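Side-chain contacts in stress response kinase A (Escherichia coli, PDB 1ZYL), which phosphorylates itself and other proteins on serine and threonine at the expense of ATP, and probably protects the cell against stress from reactive oxygen species: residues Phe294-Leu297 / Asp301-Leu304; Leu278-Arg283 / Pro288-Asn293. All blocks are in the same frame, centred on the assembly; numbering follows the deposited sequence.

Followed from the N terminus, the chain runs down helix 266-283, turns, and forms the short helix 289-293, whose return onto the last turns of the long helix is contact 2; a loop of four residues lies between its segments. The chain then passes through the 3-10 turn 295-297 into helix 300-316, and contact 1 closes this second, three-residue connection. The two loops follow in series, neither enclosing nor crossing the other, and their centres are about 11 Å apart. Side chains join them: Leu281 meets Phe294 and Leu297, while Leu278 meets Tyr302 and Trp303. Together they tie the linker to both long helices in the C-terminal part of the kinase.

Contact 1. Residues Phe294-Leu297 / Asp301-Leu304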
# COMPACT_ATOMS: atom_id res chain seq x y z
N PHE A 294 -11.63 13.87 2.98
CA PHE A 294 -12.58 12.85 3.42
C PHE A 294 -13.62 13.43 4.38
O PHE A 294 -13.97 12.81 5.39
CB PHE A 294 -11.80 11.72 4.11
CG PHE A 294 -10.57 11.29 3.37
CD1 PHE A 294 -10.65 10.37 2.33
CD2 PHE A 294 -9.33 11.80 3.70
CE1 PHE A 294 -9.52 9.97 1.64
CE2 PHE A 294 -8.19 11.41 3.02
CZ PHE A 294 -8.28 10.49 1.99
N PRO A 295 -14.16 14.62 4.05
CA PRO A 295 -15.16 15.31 4.88
C PRO A 295 -16.29 14.41 5.39
O PRO A 295 -16.73 14.55 6.52
CB PRO A 295 -15.68 16.40 3.96
CG PRO A 295 -14.59 16.58 2.93
CD PRO A 295 -14.15 15.19 2.69
N TRP A 296 -16.76 13.50 4.55
CA TRP A 296 -17.85 12.60 4.91
C TRP A 296 -17.55 11.72 6.12
O TRP A 296 -18.46 11.34 6.85
CB TRP A 296 -18.22 11.70 3.73
CG TRP A 296 -17.17 11.67 2.66
CD1 TRP A 296 -17.00 12.58 1.65
CD2 TRP A 296 -16.12 10.72 2.53
NE1 TRP A 296 -15.89 12.25 0.90
CE2 TRP A 296 -15.33 11.12 1.42
CE3 TRP A 296 -15.76 9.57 3.23
CZ2 TRP A 296 -14.21 10.40 1.01
CZ3 TRP A 296 -14.63 8.86 2.82
CH2 TRP A 296 -13.87 9.28 1.72
N LEU A 297 -16.28 11.42 6.33
CA LEU A 297 -15.87 10.56 7.44
C LEU A 297 -16.65 10.89 8.71
O LEU A 297 -16.73 10.07 9.62
CB LEU A 297 -14.37 10.71 7.70
CG LEU A 297 -13.57 9.45 8.06
CD1 LEU A 297 -14.07 8.86 9.36
CD2 LEU A 297 -13.69 8.44 6.94
N ASP A 301 -24.37 8.65 7.14
CA ASP A 301 -24.46 7.98 5.84
C ASP A 301 -23.24 7.10 5.63
O ASP A 301 -23.35 5.92 5.33
CB ASP A 301 -24.53 9.00 4.70
CG ASP A 301 -25.85 9.76 4.67
OD1 ASP A 301 -26.12 10.51 5.63
OD2 ASP A 301 -26.61 9.61 3.68
N TYR A 302 -22.07 7.70 5.81
CA TYR A 302 -20.82 7.00 5.64
C TYR A 302 -20.66 5.81 6.57
O TYR A 302 -20.24 4.74 6.13
CB TYR A 302 -19.66 7.98 5.83
CG TYR A 302 -18.30 7.35 5.69
CD1 TYR A 302 -17.56 7.00 6.80
CD2 TYR A 302 -17.78 7.08 4.42
CE1 TYR A 302 -16.32 6.38 6.67
CE2 TYR A 302 -16.55 6.46 4.27
CZ TYR A 302 -15.82 6.11 5.40
OH TYR A 302 -14.61 5.48 5.26
N TRP A 303 -20.99 5.97 7.84
CA TRP A 303 -20.86 4.85 8.78
C TRP A 303 -21.97 3.83 8.65
O TRP A 303 -21.87 2.74 9.19
CB TRP A 303 -20.76 5.35 10.23
CG TRP A 303 -19.48 6.05 10.46
CD1 TRP A 303 -19.26 7.39 10.35
CD2 TRP A 303 -18.20 5.45 10.67
NE1 TRP A 303 -17.92 7.66 10.47
CE2 TRP A 303 -17.24 6.48 10.67
CE3 TRP A 303 -17.77 4.13 10.85
CZ2 TRP A 303 -15.88 6.25 10.85
CZ3 TRP A 303 -16.41 3.89 11.03
CH2 TRP A 303 -15.48 4.95 11.03
N LEU A 304 -23.03 4.17 7.93
CA LEU A 304 -24.10 3.22 7.71
C LEU A 304 -23.69 2.37 6.53
O LEU A 304 -23.83 1.15 6.57
CB LEU A 304 -25.41 3.93 7.40
CG LEU A 304 -26.04 4.68 8.56
CD1 LEU A 304 -27.37 5.24 8.12
CD2 LEU A 304 -26.21 3.76 9.74
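The CA atoms of Leu297 and Tyr302, 6.4 Å apart, are the nearest pair where the 3-10 turn 295-297 approaches the start of helix 300-316. Tyr302 points its side chain at the turn, whereas Leu297 starts off away from the helix and curls its methyls back. Both neighbours meet the tyrosine ring from the same side: Trp296 CE3 touches CE2 of Tyr302 at 3.4 Å, and Leu297 CD2 touches CE1 of Tyr302 at 3.4 Å. With CG anti to the backbone N (chi1 180°), the ring reaches back toward the turn. Trp296 and Tyr302 meet obliquely, with planes at 42°. This is a short interhelical connection, in which the 3-10 turn packs back against the first turn of helix 300-316, and broad aromatic groups suit it because they span the separation between the backbones. Leu297 also meets Trp303, in two ways. Its CD1 packs on Trp303 CZ2 at 3.5 Å, while its backbone O accepts a hydrogen bond from Trp303 NE1 (2.8 Å, N-H...O angle 157°). Tryptophan can thus give an apolar surface to the leucine and satisfy a main-chain carbonyl with the same indole. The carbonyl O lies at the indole edge, near its plane. Phe174 meets the Trp303 ring edge-to-face, and Leu281 of helix 266-283 packs against Leu297.

Contact 2. Residues Leu278-Arg283 / Pro288-Asn293; sequences LAWLMR and PAFPKN
Phe290 reaches from the short helix 289-293 to the last turns of helix 266-283, and its ring is the one group of its segment that touches Trp280 and Leu281. The CA atoms of Leu281 and Phe290 stand 7.1 Å apart, a gap that a benzyl group can bridge. Its edge points at one face of the Trp280 six-membered ring in an edge-to-face pair, with centroids 5.4 Å apart and planes at 62°. Phe290 CE2 comes down near the outer rim of the indole, 3.7 Å from Trp280 CZ3. A chi1 of -179° swings the indole away from its own backbone N, out toward the short helix. Beside it, the Leu281 methyl CD2 lies at the same phenyl edge, 3.7 Å from Phe290 CD2, a compact branched group filling the angle next to the indole. Cutting Phe290 back to an alanine is likely to leave the Trp280 face and this methyl without their partner and to open a gap between the helices. Phe294 adds a further ring against Phe290. The other side of the short helix is looser: Lys292 extends its chain into solvent, and Pro288 is likewise exposed. In this phosphotransferase (APH) fold of the kinase clan, the Trp280 side chain lies about 8 Å from those of Ser36, inferred to be an ATP site, and Asp201, the inferred proton acceptor. Across the contact there is no hydrogen bond, and the indole N-H of Trp280 is used by Glu38, so the two helices are held together here by dispersion and the weak electrostatics of an aromatic edge on a face.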
# COMPACT_ATOMS: atom_id res chain seq x y z
N LEU A 278 -9.94 2.19 7.59
CA LEU A 278 -10.76 3.07 8.40
C LEU A 278 -9.94 3.62 9.54
O LEU A 278 -10.07 4.78 9.89
CB LEU A 278 -11.99 2.32 8.93
CG LEU A 278 -13.33 2.59 8.22
CD1 LEU A 278 -13.24 2.24 6.76
CD2 LEU A 278 -14.41 1.78 8.89
N ALA A 279 -9.08 2.78 10.12
CA ALA A 279 -8.23 3.23 11.22
C ALA A 279 -7.15 4.16 10.65
O ALA A 279 -6.78 5.16 11.27
CB ALA A 279 -7.58 2.03 11.91
N TRP A 280 -6.67 3.81 9.47
CA TRP A 280 -5.65 4.59 8.79
C TRP A 280 -6.11 6.03 8.67
O TRP A 280 -5.38 6.94 9.06
CB TRP A 280 -5.38 3.99 7.41
CG TRP A 280 -4.33 4.69 6.63
CD1 TRP A 280 -2.99 4.52 6.76
CD2 TRP A 280 -4.53 5.64 5.59
NE1 TRP A 280 -2.33 5.31 5.84
CE2 TRP A 280 -3.25 6.01 5.11
CE3 TRP A 280 -5.66 6.21 5.00
CZ2 TRP A 280 -3.08 6.94 4.07
CZ3 TRP A 280 -5.49 7.13 3.96
CH2 TRP A 280 -4.20 7.48 3.51
N LEU A 281 -7.30 6.24 8.12
CA LEU A 281 -7.86 7.59 7.97
C LEU A 281 -8.03 8.22 9.34
O LEU A 281 -7.56 9.33 9.58
CB LEU A 281 -9.22 7.55 7.29
CG LEU A 281 -9.25 7.29 5.79
CD1 LEU A 281 -10.66 6.93 5.40
CD2 LEU A 281 -8.77 8.52 5.04
N MET A 282 -8.71 7.52 10.23
CA MET A 282 -8.93 8.01 11.57
C MET A 282 -7.64 8.48 12.23
O MET A 282 -7.55 9.61 12.69
CB MET A 282 -9.61 6.93 12.42
CG MET A 282 -10.96 6.46 11.87
SD MET A 282 -11.84 5.24 12.87
CE MET A 282 -12.71 6.31 13.93
N ARG A 283 -6.62 7.62 12.27
CA ARG A 283 -5.36 7.98 12.92
C ARG A 283 -4.68 9.23 12.40
O ARG A 283 -3.98 9.91 13.15
CB ARG A 283 -4.36 6.82 12.84
CG ARG A 283 -4.64 5.67 13.80
CD ARG A 283 -3.88 4.42 13.38
NE ARG A 283 -4.34 3.25 14.12
CZ ARG A 283 -4.14 1.99 13.74
NH1 ARG A 283 -4.59 1.00 14.48
NH2 ARG A 283 -3.49 1.73 12.61
N PRO A 288 -4.54 18.26 8.50
CA PRO A 288 -5.49 19.09 7.76
C PRO A 288 -6.00 18.43 6.48
O PRO A 288 -7.19 18.47 6.17
CB PRO A 288 -4.70 20.35 7.47
CG PRO A 288 -3.85 20.47 8.70
CD PRO A 288 -3.38 19.06 8.94
N ALA A 289 -5.08 17.81 5.75
CA ALA A 289 -5.40 17.14 4.49
C ALA A 289 -6.50 16.07 4.54
O ALA A 289 -7.19 15.86 3.54
CB ALA A 289 -4.13 16.54 3.92
N PHE A 290 -6.69 15.41 5.67
CA PHE A 290 -7.71 14.38 5.76
C PHE A 290 -9.14 14.90 5.94
O PHE A 290 -10.09 14.29 5.45
CB PHE A 290 -7.33 13.35 6.83
CG PHE A 290 -6.16 12.49 6.43
CD1 PHE A 290 -4.89 13.04 6.27
CD2 PHE A 290 -6.34 11.14 6.14
CE1 PHE A 290 -3.82 12.25 5.83
CE2 PHE A 290 -5.27 10.34 5.70
CZ PHE A 290 -4.01 10.91 5.54
N PRO A 291 -9.34 16.00 6.68
CA PRO A 291 -10.74 16.43 6.78
C PRO A 291 -11.03 17.22 5.50
O PRO A 291 -12.17 17.50 5.15
CB PRO A 291 -10.75 17.33 8.01
CG PRO A 291 -9.60 16.85 8.81
CD PRO A 291 -8.55 16.61 7.76
N LYS A 292 -9.96 17.57 4.80
CA LYS A 292 -10.05 18.34 3.57
C LYS A 292 -10.46 17.47 2.38
O LYS A 292 -11.03 17.96 1.41
CB LYS A 292 -8.69 18.98 3.28
CG LYS A 292 -8.74 20.36 2.66
CD LYS A 292 -9.45 20.38 1.34
CE LYS A 292 -9.46 21.78 0.76
NZ LYS A 292 -10.28 21.84 -0.47
N ASN A 293 -10.18 16.18 2.47
CA ASN A 293 -10.50 15.29 1.36
C ASN A 293 -11.52 14.21 1.70
O ASN A 293 -12.24 13.71 0.81
CB ASN A 293 -9.19 14.68 0.84
CG ASN A 293 -8.24 15.73 0.26
OD1 ASN A 293 -8.46 16.24 -0.84
ND2 ASN A 293 -7.19 16.06 1.01